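Local coordinates for metallocarboxypeptidase (Trypanosoma cruzi, PDB 3DWC) that acts as a metal-dependent carboxypeptidase of the M32 family, removing C-terminal amino acids from peptides, probably with broad specificity except for proline, at the interface of chains A and B. Residues are numbered along the deposited sequence; one frame, centred on the assembly and turned at random. Chains: chain A/B, Metallocarboxypeptidase.

The three contacts are patches of one two-fold symmetric interface, each recurring with the chains exchanged. Centres of their C-alpha atoms lie about 13 Å apart for contacts 1 and 2, 15 Å for contacts 1 and 3, and 11 Å for contacts 2 and 3. The N-terminal helix serves contacts 1 and 3, the helix starting at residue 39 all three, and strand 246-251 contacts 1 and 2. A:Arg248 and B:Arg42 act in contact 1, B:Arg248 and A:Arg42 in contact 2. By the symmetry, one Arg248 holds Asp29 of the other chain and Asp246 of its own. The structure alone does not establish the oligomer in solution.

Contact 1: the interface of chains A and B. Residues chain A 25, 28, 248; chain B 25-26, 29, 33, 42.
A:Arg248 and B:Asp29 form a salt bridge across the two chains, with guanidinium and carboxylate meeting end-on. NH1 of A:Arg248 donates to OD1 of B:Asp29 at 2.8 Å, nearly straight at 171°, and NH2 of A:Arg248 donates to OD2 of B:Asp29 at 2.9 Å. Both oxygens use their syn lone pairs, and the two planes lie only 19° apart, which is the geometry of a paired, two-pronged grip.

Within chain B, a second arginine reaches the same carboxylate. B:Arg42, its chain bent at chi2 and chi3, turns NH1 and NH2 onto OD2 of B:Asp29, both at 3.0 Å. The NH1 bond arrives on the anti side, whereas NH2 approaches from above the carboxylate plane. OD2 thus accepts from three arginine nitrogens, and this would probably stabilise the aspartate as an anion.

Apolar contacts flank the charged cluster. A:Leu25 crosses B:Arg42 at about a right angle and sets CD2 over one guanidinium face, towards its rim, 3.8 Å from CZ of B:Arg42. The same methyl touches CA of B:Ala26, while CD1 packs against the B:Asp29 carboxylate. On the chain A side, CD of A:Arg248 lies 3.6 Å above the ring plane of A:Trp28, over its centre, and this aliphatic packing probably helps to keep the extended arginine in place. The site ties strand 246-251 of one subunit to the N-terminal helix of the other, helping to hold the deposited dimer together.

Contact 2: the interface of chains A and B. Residues chain A 34-35, 38, 42; chain B 245-246, 248.
The carboxylate of B:Asp246 has ring carbons CG and CD of A:Pro35 over one face, while NE of B:Arg248 lies on the opposite side. At the guanidinium edge of B:Arg248, in plane, is OD1 of B:Asp246; the guanidinium of A:Arg42 has SD of A:Met34 over one face, towards the rim, and water 2 at its edge. A:Pro35 crosses B:Asp246 at about a right angle, with CD of A:Pro35 3.3 Å from OD1 of B:Asp246.

Within chain B, B:Arg248 fixes the carboxylate from the side opposite the proline. B:Arg248 grips it side-on: NE donates to OD1 of B:Asp246 at 2.8 Å and 170°, and NH2 donates to OD2. The first bond comes from above the carboxylate plane, 38° out of it, and the second from the syn side with a smaller tilt. The extended B:Arg248 chain, with CG beside the backbone N (chi1 -58°), carries NH2 to within 3.4 Å of CA of A:Met34. A:Met34 crosses B:Asp246 at about a right angle, its CG 3.5 Å from OD2 of B:Asp246.

The loop before helix 39-58 of chain A thus meets the start of strand 246-251 of chain B in a partly water-mediated patch of the dimer interface. A:Arg42 NH2 bonds water 2 at 2.8 Å, and water 2 meets water 1. Water 1 bridges the backbone O of A:Gly38 and OD2 of B:Asp246, with 2.8 Å to each oxygen.

Contact 3: the interface of chains A and B. Residues chain A 41, 44, 48; chain B 18, 21.
Two helices pack across the dimer interface here, helix 39-58 of chain A against the N-terminal helix 3-32 of chain B, with A:Ala44 and B:Arg18 in direct contact. The methyl CB of A:Ala44 sits over the middle of the guanidinium face, 3.4 Å from CZ of B:Arg18. This face-on fit follows from the bent arginine, whose chi2 of -37° folds the chain back across the alanine while CG stays anti to the carbonyl carbon.

Aliphatic contact extends the packing along the helix. CB of B:Arg18 lies 3.7 Å from CB of A:Glu48, and the two side chains cross at about a right angle. Their charged ends do not meet: OE2 of A:Glu48 is 6.0 Å from NE of B:Arg18.

The polar component runs through water 3, located at the guanidinium edge and in its plane. It lies 2.9 Å from both NH1 of B:Arg18 and the backbone O of A:Ala41. O of A:Ala41 also lies over one face of the B:His21 ring, towards the rim, 3.8 Å from its CE1. The centre of the patch is about 27 Å from A:Glu268, the predicted catalytic glutamate, on paired helices at the subunit boundary.

Contact 1: the interface of chains A and B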
# COMPACT_ATOMS: atom_id res chain seq x y z
N LEU A 25 2.77 5.80 -1.83
CA LEU A 25 2.08 4.51 -1.63
C LEU A 25 0.80 4.71 -0.82
O LEU A 25 -0.25 4.26 -1.21
CB LEU A 25 2.97 3.48 -0.96
CG LEU A 25 2.29 2.14 -0.74
CD1 LEU A 25 2.07 1.47 -2.04
CD2 LEU A 25 3.16 1.28 0.24
N TRP A 28 -1.95 6.37 -3.02
CA TRP A 28 -2.50 5.42 -3.97
C TRP A 28 -3.45 4.43 -3.29
O TRP A 28 -4.51 4.15 -3.78
CB TRP A 28 -1.36 4.66 -4.64
CG TRP A 28 -1.82 3.53 -5.50
CD1 TRP A 28 -2.21 3.60 -6.80
CD2 TRP A 28 -2.01 2.18 -5.08
NE1 TRP A 28 -2.68 2.37 -7.21
CE2 TRP A 28 -2.55 1.47 -6.17
CE3 TRP A 28 -1.80 1.50 -3.87
CZ2 TRP A 28 -2.81 0.09 -6.12
CZ3 TRP A 28 -2.12 0.12 -3.79
CH2 TRP A 28 -2.59 -0.57 -4.93
N ARG A 248 1.57 3.18 -10.80
CA ARG A 248 0.32 2.54 -10.61
C ARG A 248 -0.79 3.46 -11.14
O ARG A 248 -0.98 4.57 -10.65
CB ARG A 248 0.13 2.21 -9.12
CG ARG A 248 1.10 1.14 -8.60
CD ARG A 248 0.79 0.70 -7.19
NE ARG A 248 1.85 -0.12 -6.67
CZ ARG A 248 1.84 -0.79 -5.52
NH1 ARG A 248 0.77 -0.80 -4.77
NH2 ARG A 248 2.91 -1.47 -5.15
N LEU B 25 1.91 -0.78 6.17
CA LEU B 25 1.29 -0.70 4.82
C LEU B 25 2.29 -1.13 3.82
O LEU B 25 2.00 -1.97 2.96
CB LEU B 25 0.85 0.71 4.49
CG LEU B 25 0.08 0.86 3.15
CD1 LEU B 25 -1.27 0.06 3.25
CD2 LEU B 25 -0.19 2.37 2.84
N ALA B 26 3.47 -0.54 3.91
CA ALA B 26 4.58 -0.85 2.98
C ALA B 26 4.92 -2.34 3.00
O ALA B 26 5.21 -2.92 1.97
CB ALA B 26 5.83 -0.01 3.33
N ASP B 29 1.98 -4.36 1.36
CA ASP B 29 1.94 -4.16 -0.07
C ASP B 29 3.07 -4.90 -0.75
O ASP B 29 2.89 -5.40 -1.89
CB ASP B 29 1.99 -2.64 -0.33
CG ASP B 29 1.95 -2.29 -1.77
OD1 ASP B 29 0.87 -1.97 -2.27
OD2 ASP B 29 2.99 -2.37 -2.44
N MET B 33 0.75 -6.55 -3.50
CA MET B 33 0.49 -5.75 -4.70
C MET B 33 1.75 -5.40 -5.46
O MET B 33 1.69 -5.13 -6.66
CB MET B 33 -0.21 -4.43 -4.32
CG MET B 33 -1.52 -4.57 -3.55
SD MET B 33 -2.65 -5.56 -4.57
CE MET B 33 -3.71 -6.25 -3.36
N ARG B 42 11.27 0.05 -2.46
CA ARG B 42 10.49 -0.22 -1.27
C ARG B 42 11.36 -0.55 -0.05
O ARG B 42 11.06 -0.10 1.05
CB ARG B 42 9.45 -1.34 -1.52
CG ARG B 42 8.73 -1.86 -0.37
CD ARG B 42 7.72 -0.89 0.25
NE ARG B 42 6.89 -0.29 -0.80
CZ ARG B 42 5.86 -0.93 -1.35
NH1 ARG B 42 5.50 -2.11 -0.89
NH2 ARG B 42 5.19 -0.38 -2.36

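Contact 2: the interface of chains A and B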
# COMPACT_ATOMS: atom_id res chain seq x y z
N MET A 34 -7.95 0.85 0.36
CA MET A 34 -8.27 1.09 1.74
C MET A 34 -9.76 0.98 2.05
O MET A 34 -10.56 1.65 1.42
CB MET A 34 -7.81 2.49 2.12
CG MET A 34 -7.88 2.81 3.61
SD MET A 34 -7.63 4.60 3.81
CE MET A 34 -9.04 5.27 2.96
N PRO A 35 -10.13 0.16 3.04
CA PRO A 35 -11.52 0.17 3.48
C PRO A 35 -11.86 1.46 4.23
O PRO A 35 -11.00 2.11 4.82
CB PRO A 35 -11.60 -1.04 4.40
CG PRO A 35 -10.22 -1.41 4.76
CD PRO A 35 -9.29 -0.78 3.80
N GLY A 38 -10.54 2.72 7.62
CA GLY A 38 -9.12 2.95 7.71
C GLY A 38 -8.70 4.40 7.53
O GLY A 38 -7.55 4.73 7.75
N ARG A 42 -5.26 6.57 8.35
CA ARG A 42 -4.44 6.83 7.17
C ARG A 42 -4.17 8.33 7.04
O ARG A 42 -3.07 8.72 6.76
CB ARG A 42 -5.16 6.34 5.92
CG ARG A 42 -4.46 6.68 4.58
CD ARG A 42 -3.06 6.07 4.47
NE ARG A 42 -3.14 4.63 4.65
CZ ARG A 42 -3.47 3.75 3.71
NH1 ARG A 42 -3.78 4.13 2.48
NH2 ARG A 42 -3.55 2.46 4.01
N GLU B 245 -6.84 -0.52 12.63
CA GLU B 245 -7.98 0.11 11.94
C GLU B 245 -8.24 -0.43 10.54
O GLU B 245 -9.23 -0.07 9.90
CB GLU B 245 -7.77 1.64 11.85
CG GLU B 245 -7.37 2.29 13.17
CD GLU B 245 -5.88 2.36 13.41
OE1 GLU B 245 -5.53 3.10 14.36
OE2 GLU B 245 -5.07 1.70 12.69
N ASP B 246 -7.35 -1.30 10.04
CA ASP B 246 -7.36 -1.67 8.66
C ASP B 246 -6.56 -2.95 8.58
O ASP B 246 -5.42 -2.96 8.16
CB ASP B 246 -6.73 -0.50 7.84
CG ASP B 246 -6.78 -0.72 6.34
OD1 ASP B 246 -7.01 -1.89 5.91
OD2 ASP B 246 -6.54 0.29 5.59
N ARG B 248 -5.49 -6.54 7.37
CA ARG B 248 -5.43 -7.12 6.06
C ARG B 248 -4.74 -8.50 6.17
O ARG B 248 -3.56 -8.59 6.52
CB ARG B 248 -4.65 -6.21 5.08
CG ARG B 248 -5.28 -4.82 4.98
CD ARG B 248 -4.74 -4.00 3.84
NE ARG B 248 -5.35 -2.68 3.84
CZ ARG B 248 -5.05 -1.75 2.95
NH1 ARG B 248 -4.17 -2.01 2.02
NH2 ARG B 248 -5.56 -0.53 3.04
O HOH W 1 -5.87 2.55 7.07
O HOH W 2 -3.55 1.24 6.55

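Contact 3: the interface of chains A and B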
# COMPACT_ATOMS: atom_id res chain seq x y z
N ALA A 41 -7.05 6.85 10.49
CA ALA A 41 -5.68 6.45 10.75
C ALA A 41 -4.76 6.73 9.57
O ALA A 41 -3.62 7.10 9.74
CB ALA A 41 -5.64 4.96 11.11
N ALA A 44 -4.15 10.70 9.47
CA ALA A 44 -3.23 11.02 10.54
C ALA A 44 -1.78 10.58 10.25
O ALA A 44 -0.82 11.32 10.57
CB ALA A 44 -3.73 10.42 11.81
N GLU A 48 1.47 13.17 9.67
CA GLU A 48 2.68 13.12 10.45
C GLU A 48 3.91 13.00 9.56
O GLU A 48 4.92 13.64 9.81
CB GLU A 48 2.64 11.99 11.45
CG GLU A 48 3.75 12.02 12.49
CD GLU A 48 3.65 13.23 13.40
OE1 GLU A 48 4.69 13.82 13.66
OE2 GLU A 48 2.53 13.58 13.84
N ARG B 18 2.15 6.56 14.11
CA ARG B 18 1.89 7.05 12.77
C ARG B 18 2.91 6.61 11.79
O ARG B 18 2.57 6.26 10.65
CB ARG B 18 1.84 8.58 12.72
CG ARG B 18 0.75 9.26 13.52
CD ARG B 18 -0.56 8.51 13.50
NE ARG B 18 -1.54 9.20 14.37
CZ ARG B 18 -2.76 8.74 14.59
NH1 ARG B 18 -3.14 7.60 14.05
NH2 ARG B 18 -3.60 9.40 15.39
N HIS B 21 2.32 2.90 11.08
CA HIS B 21 1.28 2.76 10.05
C HIS B 21 1.86 2.66 8.63
O HIS B 21 1.55 1.73 7.89
CB HIS B 21 0.33 3.91 10.16
CG HIS B 21 -0.74 3.93 9.12
ND1 HIS B 21 -2.05 3.53 9.37
CD2 HIS B 21 -0.72 4.38 7.84
CE1 HIS B 21 -2.77 3.71 8.28
NE2 HIS B 21 -1.99 4.21 7.33
O HOH W 3 -2.11 5.91 11.97